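Local coordinates for sulfotransferase (Alicyclobacillus acidocaldarius subsp. acidocaldarius, PDB 3RNL), which probably transfers sulfuryl groups to an acceptor substrate, and binds magnesium ions, at residues 40-45 and 88-93; 12-17 and 112-117. One frame throughout, in Å; residues are numbered along the deposited sequence.

Interaction 1. Residues 40-45 and 88-93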
ATOM      1  N   LYS A  40       4.675  -6.143  -9.839  1.00 12.89           N
ATOM      2  CA  LYS A  40       4.164  -5.259  -8.798  1.00 15.87           C
ATOM      3  C   LYS A  40       4.048  -3.849  -9.373  1.00 15.05           C
ATOM      4  O   LYS A  40       4.740  -3.509 -10.347  1.00 14.94           O
ATOM      5  CB  LYS A  40       5.125  -5.211  -7.610  1.00 20.39           C
ATOM      6  CG  LYS A  40       5.786  -6.542  -7.270  1.00 30.32           C
ATOM      7  CD  LYS A  40       4.749  -7.612  -6.939  1.00 33.68           C
ATOM      8  CE  LYS A  40       5.423  -8.930  -6.555  1.00 36.16           C
ATOM      9  NZ  LYS A  40       4.474 -10.071  -6.589  1.00 25.18           N
ATOM     10  N   GLU A  41       3.182  -3.044  -8.765  1.00 12.72           N
ATOM     11  CA  GLU A  41       3.031  -1.631  -9.112  1.00 11.99           C
ATOM     12  C   GLU A  41       2.467  -1.402 -10.513  1.00 11.95           C
ATOM     13  O   GLU A  41       2.697  -0.343 -11.106  1.00 12.22           O
ATOM     14  CB  GLU A  41       4.379  -0.894  -9.003  1.00 16.43           C
ATOM     15  CG  GLU A  41       5.082  -1.049  -7.666  1.00 23.43           C
ATOM     16  CD  GLU A  41       4.330  -0.354  -6.562  1.00 39.15           C
ATOM     17  OE1 GLU A  41       3.389  -0.959  -6.025  1.00 21.49           O
ATOM     18  OE2 GLU A  41       4.659   0.811  -6.247  1.00 55.50           O
ATOM     19  N   ALA A  42       1.699  -2.356 -11.031  1.00 11.83           N
ATOM     20  CA  ALA A  42       1.004  -2.115 -12.293  1.00 12.42           C
ATOM     21  C   ALA A  42       0.135  -0.855 -12.233  1.00 11.80           C
ATOM     22  O   ALA A  42       0.059  -0.097 -13.207  1.00 12.73           O
ATOM     23  CB  ALA A  42       0.152  -3.347 -12.692  1.00 12.90           C
ATOM     24  N   HIS A  43      -0.530  -0.654 -11.091  1.00 11.28           N
ATOM     25  CA  HIS A  43      -1.405   0.504 -10.854  1.00 11.09           C
ATOM     26  C   HIS A  43      -2.520   0.681 -11.883  1.00 11.64           C
ATOM     27  O   HIS A  43      -3.017   1.791 -12.088  1.00 11.39           O
ATOM     28  CB  HIS A  43      -0.596   1.808 -10.698  1.00 11.35           C
ATOM     29  CG  HIS A  43       0.100   1.902  -9.377  1.00 11.19           C
ATOM     30  ND1 HIS A  43       1.399   1.477  -9.193  1.00 11.50           N
ATOM     31  CD2 HIS A  43      -0.346   2.292  -8.157  1.00 11.69           C
ATOM     32  CE1 HIS A  43       1.736   1.634  -7.921  1.00 11.46           C
ATOM     33  NE2 HIS A  43       0.700   2.138  -7.274  1.00 13.34           N
ATOM     34  N   PHE A  44      -2.945  -0.421 -12.493  1.00 10.75           N
ATOM     35  CA  PHE A  44      -3.980  -0.351 -13.526  1.00 11.16           C
ATOM     36  C   PHE A  44      -5.238   0.411 -13.075  1.00 10.21           C
ATOM     37  O   PHE A  44      -5.782   1.253 -13.816  1.00 12.63           O
ATOM     38  CB  PHE A  44      -4.336  -1.768 -13.997  1.00 12.38           C
ATOM     39  CG  PHE A  44      -5.467  -1.815 -14.984  1.00 14.53           C
ATOM     40  CD1 PHE A  44      -5.273  -1.409 -16.299  1.00 14.01           C
ATOM     41  CD2 PHE A  44      -6.716  -2.265 -14.600  1.00 16.04           C
ATOM     42  CE1 PHE A  44      -6.312  -1.442 -17.216  1.00 19.89           C
ATOM     43  CE2 PHE A  44      -7.758  -2.313 -15.508  1.00 19.39           C
ATOM     44  CZ  PHE A  44      -7.552  -1.902 -16.824  1.00 19.81           C
ATOM     45  N   PHE A  45      -5.716   0.118 -11.870  1.00  9.57           N
ATOM     46  CA  PHE A  45      -6.964   0.734 -11.397  1.00  9.49           C
ATOM     47  C   PHE A  45      -6.807   2.182 -10.937  1.00 11.13           C
ATOM     48  O   PHE A  45      -7.795   2.842 -10.616  1.00 11.41           O
ATOM     49  CB  PHE A  45      -7.610  -0.140 -10.310  1.00 10.07           C
ATOM     50  CG  PHE A  45      -8.139  -1.440 -10.851  1.00 10.37           C
ATOM     51  CD1 PHE A  45      -9.284  -1.448 -11.634  1.00 10.78           C
ATOM     52  CD2 PHE A  45      -7.468  -2.634 -10.629  1.00 11.71           C
ATOM     53  CE1 PHE A  45      -9.785  -2.641 -12.159  1.00 16.39           C
ATOM     54  CE2 PHE A  45      -7.948  -3.822 -11.166  1.00 14.55           C
ATOM     55  CZ  PHE A  45      -9.109  -3.820 -11.932  1.00 17.39           C
ATOM     56  N   GLU A  88      -3.221  -9.034  -6.769  1.00 11.74           N
ATOM     57  CA  GLU A  88      -2.325  -8.120  -7.447  1.00 13.84           C
ATOM     58  C   GLU A  88      -2.012  -7.000  -6.479  1.00 12.50           C
ATOM     59  O   GLU A  88      -2.888  -6.578  -5.726  1.00 13.18           O
ATOM     60  CB  GLU A  88      -2.994  -7.562  -8.712  1.00 13.74           C
ATOM     61  CG  GLU A  88      -2.058  -6.734  -9.601  1.00 14.84           C
ATOM     62  CD  GLU A  88      -2.334  -5.237  -9.490  1.00 17.27           C
ATOM     63  OE1 GLU A  88      -1.398  -4.476  -9.147  1.00 17.25           O
ATOM     64  OE2 GLU A  88      -3.493  -4.821  -9.749  1.00 16.15           O
ATOM     65  N   ALA A  89      -0.765  -6.532  -6.494  1.00 11.86           N
ATOM     66  CA  ALA A  89      -0.299  -5.554  -5.501  1.00 12.44           C
ATOM     67  C   ALA A  89       0.267  -4.289  -6.127  1.00 12.20           C
ATOM     68  O   ALA A  89       1.283  -4.351  -6.820  1.00 12.08           O
ATOM     69  CB  ALA A  89       0.781  -6.186  -4.620  1.00 14.77           C
ATOM     70  N   SER A  90      -0.357  -3.151  -5.839  1.00 10.72           N
ATOM     71  CA  SER A  90       0.196  -1.835  -6.219  1.00 11.89           C
ATOM     72  C   SER A  90      -0.006  -0.899  -5.035  1.00 11.10           C
ATOM     73  O   SER A  90      -1.144  -0.693  -4.603  1.00  9.37           O
ATOM     74  CB  SER A  90      -0.559  -1.278  -7.441  1.00 10.13           C
ATOM     75  OG  SER A  90      -0.324  -2.071  -8.593  1.00 11.04           O
ATOM     76  N   VAL A  91       1.077  -0.318  -4.518  1.00 10.37           N
ATOM     77  CA  VAL A  91       1.014   0.352  -3.223  1.00  9.27           C
ATOM     78  C   VAL A  91       0.315   1.712  -3.195  1.00 12.62           C
ATOM     79  O   VAL A  91      -0.022   2.192  -2.116  1.00 12.93           O
ATOM     80  CB  VAL A  91       2.403   0.480  -2.582  1.00 16.30           C
ATOM     81  CG1 VAL A  91       2.989  -0.908  -2.337  1.00 21.63           C
ATOM     82  CG2 VAL A  91       3.305   1.330  -3.455  1.00 14.27           C
ATOM     83  N   PHE A  92       0.113   2.355  -4.346  1.00  8.22           N
ATOM     84  CA  PHE A  92      -0.646   3.596  -4.343  1.00  9.14           C
ATOM     85  C   PHE A  92      -2.136   3.421  -4.681  1.00  7.79           C
ATOM     86  O   PHE A  92      -2.867   4.392  -4.837  1.00  9.47           O
ATOM     87  CB  PHE A  92       0.043   4.686  -5.179  1.00  8.56           C
ATOM     88  CG  PHE A  92       1.415   5.034  -4.664  1.00 11.80           C
ATOM     89  CD1 PHE A  92       1.563   5.666  -3.435  1.00 10.18           C
ATOM     90  CD2 PHE A  92       2.553   4.710  -5.386  1.00 19.36           C
ATOM     91  CE1 PHE A  92       2.844   5.989  -2.946  1.00 13.57           C
ATOM     92  CE2 PHE A  92       3.821   5.026  -4.900  1.00 22.57           C
ATOM     93  CZ  PHE A  92       3.960   5.664  -3.674  1.00 15.49           C
ATOM     94  N   TYR A  93      -2.572   2.175  -4.826  1.00  8.60           N
ATOM     95  CA  TYR A  93      -4.009   1.919  -4.946  1.00  7.35           C
ATOM     96  C   TYR A  93      -4.784   2.559  -3.783  1.00 10.06           C
ATOM     97  O   TYR A  93      -5.886   3.067  -3.964  1.00 12.45           O
ATOM     98  CB  TYR A  93      -4.252   0.413  -4.959  1.00  9.41           C
ATOM     99  CG  TYR A  93      -4.117  -0.277  -6.301  1.00  9.33           C
ATOM    100  CD1 TYR A  93      -4.155   0.434  -7.493  1.00  9.20           C
ATOM    101  CD2 TYR A  93      -4.009  -1.663  -6.368  1.00 11.12           C
ATOM    102  CE1 TYR A  93      -4.068  -0.213  -8.725  1.00  7.91           C
ATOM    103  CE2 TYR A  93      -3.919  -2.320  -7.591  1.00 10.51           C
ATOM    104  CZ  TYR A  93      -3.962  -1.588  -8.759  1.00 10.77           C
ATOM    105  OH  TYR A  93      -3.879  -2.236  -9.960  1.00 11.99           O
TER
HETATM  106  O   HOH W   1       3.207  -3.437  -4.784  1.00 31.21           O
HETATM  107  O   HOH W   2       1.055  -5.035 -10.221  1.00 15.21           O
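Ser90 and His43 make the tight centre of this contact, where the type I beta turn from Ser90 to Tyr93, just past strand 85-89 of the parallel sheet, docks on the irregular loop 40-45. Ser90 CB sits over the centre of the imidazole, 3.5 Å from the centroid of the His43 ring and only 5° off its normal; it also lies over the face of the Tyr93 ring. With Ser90 OG anti to its own carbonyl carbon (chi1 -66°), the hydroxyl accepts a bond from His43 N at 2.9 Å and donates to Glu88 OE1 at 2.7 Å. The other carboxylate oxygen, Glu88 OE2, takes the hydroxyl of Tyr93 on its syn lone pair and is also hydrogen-bonded to Tyr73 OH. That pins the Tyr93 ring beside the backbone of 43-45. The imidazole is held at both nitrogens. His43 ND1 donates to Glu41 O, meeting it from above the carbonyl plane. His43 NE2 accepts from Phe92 N in the ring plane at 3.0 Å. These two bonds fix the rotation of the ring.

The side around Lys40 and Glu41 is partly exposed, and looser at Lys40, which meets Ala89 O through Lys40 CA (3.6 Å) while its NZ turns to a salt bridge with Asp25. A glycerol, probably from the crystallisation liquor, lies by the Glu41 side chain and may mark a pocket. Glu41 N donates a hydrogen bond to Ala89 O at 3.0 Å, and a water donates to Glu41 OE1, with a weak second bond to Ala89 O. The well-held point on this side is Glu41 OE1, whose syn lone pair takes Val91 N at 2.8 Å.

Interaction 2. Residues 12-17 and 112-117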
ATOM      1  N   PHE A  12      -6.812  -7.709  -3.793  1.00  9.84           N
ATOM      2  CA  PHE A  12      -5.783  -6.730  -4.117  1.00  9.69           C
ATOM      3  C   PHE A  12      -5.097  -6.313  -2.850  1.00  9.60           C
ATOM      4  O   PHE A  12      -5.743  -6.147  -1.820  1.00 11.51           O
ATOM      5  CB  PHE A  12      -6.416  -5.491  -4.770  1.00  9.64           C
ATOM      6  CG  PHE A  12      -7.139  -5.805  -6.052  1.00 11.40           C
ATOM      7  CD1 PHE A  12      -6.452  -5.851  -7.251  1.00 10.65           C
ATOM      8  CD2 PHE A  12      -8.499  -6.046  -6.056  1.00 13.39           C
ATOM      9  CE1 PHE A  12      -7.108  -6.154  -8.427  1.00 11.42           C
ATOM     10  CE2 PHE A  12      -9.168  -6.336  -7.242  1.00 16.47           C
ATOM     11  CZ  PHE A  12      -8.468  -6.393  -8.425  1.00 15.78           C
ATOM     12  N   ILE A  13      -3.782  -6.147  -2.932  1.00  9.69           N
ATOM     13  CA  ILE A  13      -3.011  -5.574  -1.830  1.00  9.79           C
ATOM     14  C   ILE A  13      -2.779  -4.133  -2.247  1.00  9.76           C
ATOM     15  O   ILE A  13      -2.113  -3.865  -3.248  1.00 11.45           O
ATOM     16  CB  ILE A  13      -1.679  -6.316  -1.656  1.00 11.64           C
ATOM     17  CG1 ILE A  13      -1.957  -7.766  -1.227  1.00 12.44           C
ATOM     18  CG2 ILE A  13      -0.803  -5.609  -0.616  1.00 13.59           C
ATOM     19  CD1 ILE A  13      -0.707  -8.683  -1.268  1.00 15.16           C
ATOM     20  N   VAL A  14      -3.427  -3.209  -1.545  1.00  9.76           N
ATOM     21  CA  VAL A  14      -3.510  -1.842  -2.068  1.00 10.53           C
ATOM     22  C   VAL A  14      -2.549  -0.808  -1.496  1.00 13.83           C
ATOM     23  O   VAL A  14      -2.564   0.352  -1.915  1.00 12.37           O
ATOM     24  CB  VAL A  14      -4.954  -1.311  -1.984  1.00  9.56           C
ATOM     25  CG1 VAL A  14      -5.891  -2.250  -2.752  1.00 11.59           C
ATOM     26  CG2 VAL A  14      -5.393  -1.190  -0.517  1.00 10.45           C
ATOM     27  N   GLY A  15      -1.761  -1.185  -0.498  1.00 13.20           N
ATOM     28  CA  GLY A  15      -0.886  -0.197   0.131  1.00 10.84           C
ATOM     29  C   GLY A  15      -0.863  -0.504   1.613  1.00 14.29           C
ATOM     30  O   GLY A  15      -1.400  -1.540   2.030  1.00 13.40           O
ATOM     31  N   ALA A  16      -0.341   0.423   2.411  1.00 14.15           N
ATOM     32  CA  ALA A  16       0.179   1.672   1.883  1.00 12.66           C
ATOM     33  C   ALA A  16       1.644   1.495   1.485  1.00 16.88           C
ATOM     34  O   ALA A  16       2.256   0.476   1.805  1.00 17.86           O
ATOM     35  CB  ALA A  16       0.061   2.775   2.954  1.00 16.83           C
ATOM     36  N   ALA A  17       2.223   2.521   0.867  1.00 15.07           N
ATOM     37  CA  ALA A  17       3.609   2.446   0.402  1.00 16.24           C
ATOM     38  C   ALA A  17       4.560   2.517   1.598  1.00 18.06           C
ATOM     39  O   ALA A  17       4.327   3.296   2.516  1.00 17.09           O
ATOM     40  CB  ALA A  17       3.902   3.590  -0.578  1.00 17.40           C
ATOM     41  N   ILE A 112      -9.871  -6.919  -0.136  1.00  8.07           N
ATOM     42  CA  ILE A 112      -8.869  -5.866  -0.120  1.00  7.81           C
ATOM     43  C   ILE A 112      -7.991  -6.040   1.109  1.00 11.43           C
ATOM     44  O   ILE A 112      -8.522  -6.140   2.225  1.00 11.56           O
ATOM     45  CB  ILE A 112      -9.551  -4.497   0.004  1.00  7.55           C
ATOM     46  CG1 ILE A 112     -10.618  -4.304  -1.085  1.00  8.75           C
ATOM     47  CG2 ILE A 112      -8.499  -3.362   0.012  1.00 11.34           C
ATOM     48  CD1 ILE A 112     -10.050  -4.233  -2.504  1.00 13.28           C
ATOM     49  N   LEU A 113      -6.671  -6.092   0.909  1.00  9.56           N
ATOM     50  CA  LEU A 113      -5.711  -6.086   2.020  1.00  8.31           C
ATOM     51  C   LEU A 113      -5.005  -4.751   2.090  1.00 11.90           C
ATOM     52  O   LEU A 113      -4.458  -4.281   1.090  1.00 10.21           O
ATOM     53  CB  LEU A 113      -4.650  -7.182   1.822  1.00  8.79           C
ATOM     54  CG  LEU A 113      -5.171  -8.604   2.059  1.00 16.28           C
ATOM     55  CD1 LEU A 113      -4.157  -9.651   1.586  1.00 17.58           C
ATOM     56  CD2 LEU A 113      -5.479  -8.796   3.544  1.00 16.40           C
ATOM     57  N   ILE A 114      -5.000  -4.147   3.278  1.00  8.82           N
ATOM     58  CA  ILE A 114      -4.345  -2.856   3.487  1.00  8.41           C
ATOM     59  C   ILE A 114      -3.383  -3.044   4.637  1.00 12.30           C
ATOM     60  O   ILE A 114      -3.774  -3.611   5.653  1.00 13.25           O
ATOM     61  CB  ILE A 114      -5.381  -1.801   3.933  1.00 12.10           C
ATOM     62  CG1 ILE A 114      -6.421  -1.579   2.832  1.00 12.81           C
ATOM     63  CG2 ILE A 114      -4.687  -0.478   4.328  1.00 14.48           C
ATOM     64  CD1 ILE A 114      -7.613  -0.717   3.267  1.00 13.29           C
HETATM   65  N   MSE A 115      -2.134  -2.593   4.493  1.00  9.02           N
HETATM   66  CA  MSE A 115      -1.208  -2.635   5.634  1.00  8.44           C
HETATM   67  C   MSE A 115      -0.787  -1.210   5.966  1.00 13.55           C
HETATM   68  O   MSE A 115      -0.409  -0.450   5.075  1.00 14.79           O
HETATM   69  CB  MSE A 115       0.026  -3.503   5.359  1.00 16.84           C
HETATM   70  CG  MSE A 115       0.977  -3.560   6.565  1.00 13.38           C
HETATM   71 SE   MSE A 115       2.054  -5.188   6.628  0.61 36.27          SE
HETATM   72  CE  MSE A 115       2.044  -5.624   4.753  1.00 28.98           C
ATOM     73  N   LEU A 116      -0.877  -0.844   7.242  1.00 12.22           N
ATOM     74  CA  LEU A 116      -0.572   0.520   7.664  1.00  8.26           C
ATOM     75  C   LEU A 116       0.538   0.520   8.682  1.00 11.11           C
ATOM     76  O   LEU A 116       0.635  -0.365   9.517  1.00 14.45           O
ATOM     77  CB  LEU A 116      -1.811   1.181   8.288  1.00 11.66           C
ATOM     78  CG  LEU A 116      -3.081   1.180   7.434  1.00 11.18           C
ATOM     79  CD1 LEU A 116      -4.260   1.766   8.231  1.00 12.06           C
ATOM     80  CD2 LEU A 116      -2.874   1.978   6.144  1.00 13.02           C
ATOM     81  N   ARG A 117       1.346   1.565   8.633  1.00 13.19           N
ATOM     82  CA  ARG A 117       2.450   1.712   9.551  1.00 14.09           C
ATOM     83  C   ARG A 117       2.364   3.109  10.153  1.00 11.50           C
ATOM     84  O   ARG A 117       1.835   4.009   9.515  1.00 12.49           O
ATOM     85  CB  ARG A 117       3.723   1.599   8.734  1.00 19.72           C
ATOM     86  CG  ARG A 117       4.962   1.764   9.503  1.00 24.11           C
ATOM     87  CD  ARG A 117       6.099   1.601   8.566  1.00 20.09           C
ATOM     88  NE  ARG A 117       7.356   1.526   9.281  1.00 20.69           N
ATOM     89  CZ  ARG A 117       8.518   1.369   8.672  1.00 25.53           C
ATOM     90  NH1 ARG A 117       8.565   1.271   7.344  1.00 22.92           N
ATOM     91  NH2 ARG A 117       9.619   1.298   9.390  1.00 22.20           N
TER
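Gly15 O is gripped twice by strand 111-116: the N of Met115 (a selenomethionine in this crystal) donates to it at 2.8 Å, in the carbonyl plane and on a lone pair, and Ile114 CA adds a CA-H...O contact at 3.5 Å. The peptide between Gly15 and Ala16 is cis, which turns Gly15 O and Ala16 N to the same neighbour, and Ala16 N donates a hydrogen bond to Met115 O at 2.8 Å. Gly15 itself has a phi of 142°, where any CB would jam against the carbonyl O of Val14.

Upstream, Phe12 pairs with Ile112 and Ile13 with Leu113, joining the central strand 11-13 of the alpha-beta-alpha sandwich to its neighbour 111-116. Leu113 N donates to Phe12 O at 2.9 Å, and Leu113 O accepts from Val14 N at 3.0 Å; Leu113 thus bonds to the residues on either side of Ile13, the pattern of parallel strands. Ile13 CG1 meets Leu113 CD1 on the face packed by helix 21-29. On the other face, Val14 wedges in: with CG1 anti to the carbonyl carbon (chi1 -57°), CG2 falls between the backbone N and the carbonyl carbon, and Val14 CG2 comes to 3.5 Å from Ile114 CG1 and 3.8 Å from Ile112 CG2. Tyr174 of helix 167-178 packs on Val14 and Ile112, and Tyr167 on Ala16 and Leu116.

The loop leaving Ala16 leads into helix 21-29, consistent with the phosphosulfate-binding loop of P-loop-like sulfotransferases. Every hydrogen bond across this buried contact joins main chain to main chain: the polar bonding is carried by the backbone, and the side chains add apolar packing across the pair.

From the N terminus, the chain lays down 12-17 at once, runs through helix 21-29 and strand 34-35 to 40-45, and returns at 88-93, where interaction 1 closes a loop of 42 residues. Helix 99-106 then carries it to 112-117, and interaction 2 closes a loop of 94 residues with interaction 1 nested wholly inside. The two meet in the sheet, where strand 11-13 lies between 85-89 and 111-116: Glu88 O and Ile13 N, 3.0 Å apart, probably share a hydrogen bond. Interaction 2 thus ties the central strand 11-13 to its neighbour 111-116, and interaction 1 fastens the loop beyond strand 34-35 to the end of strand 85-89.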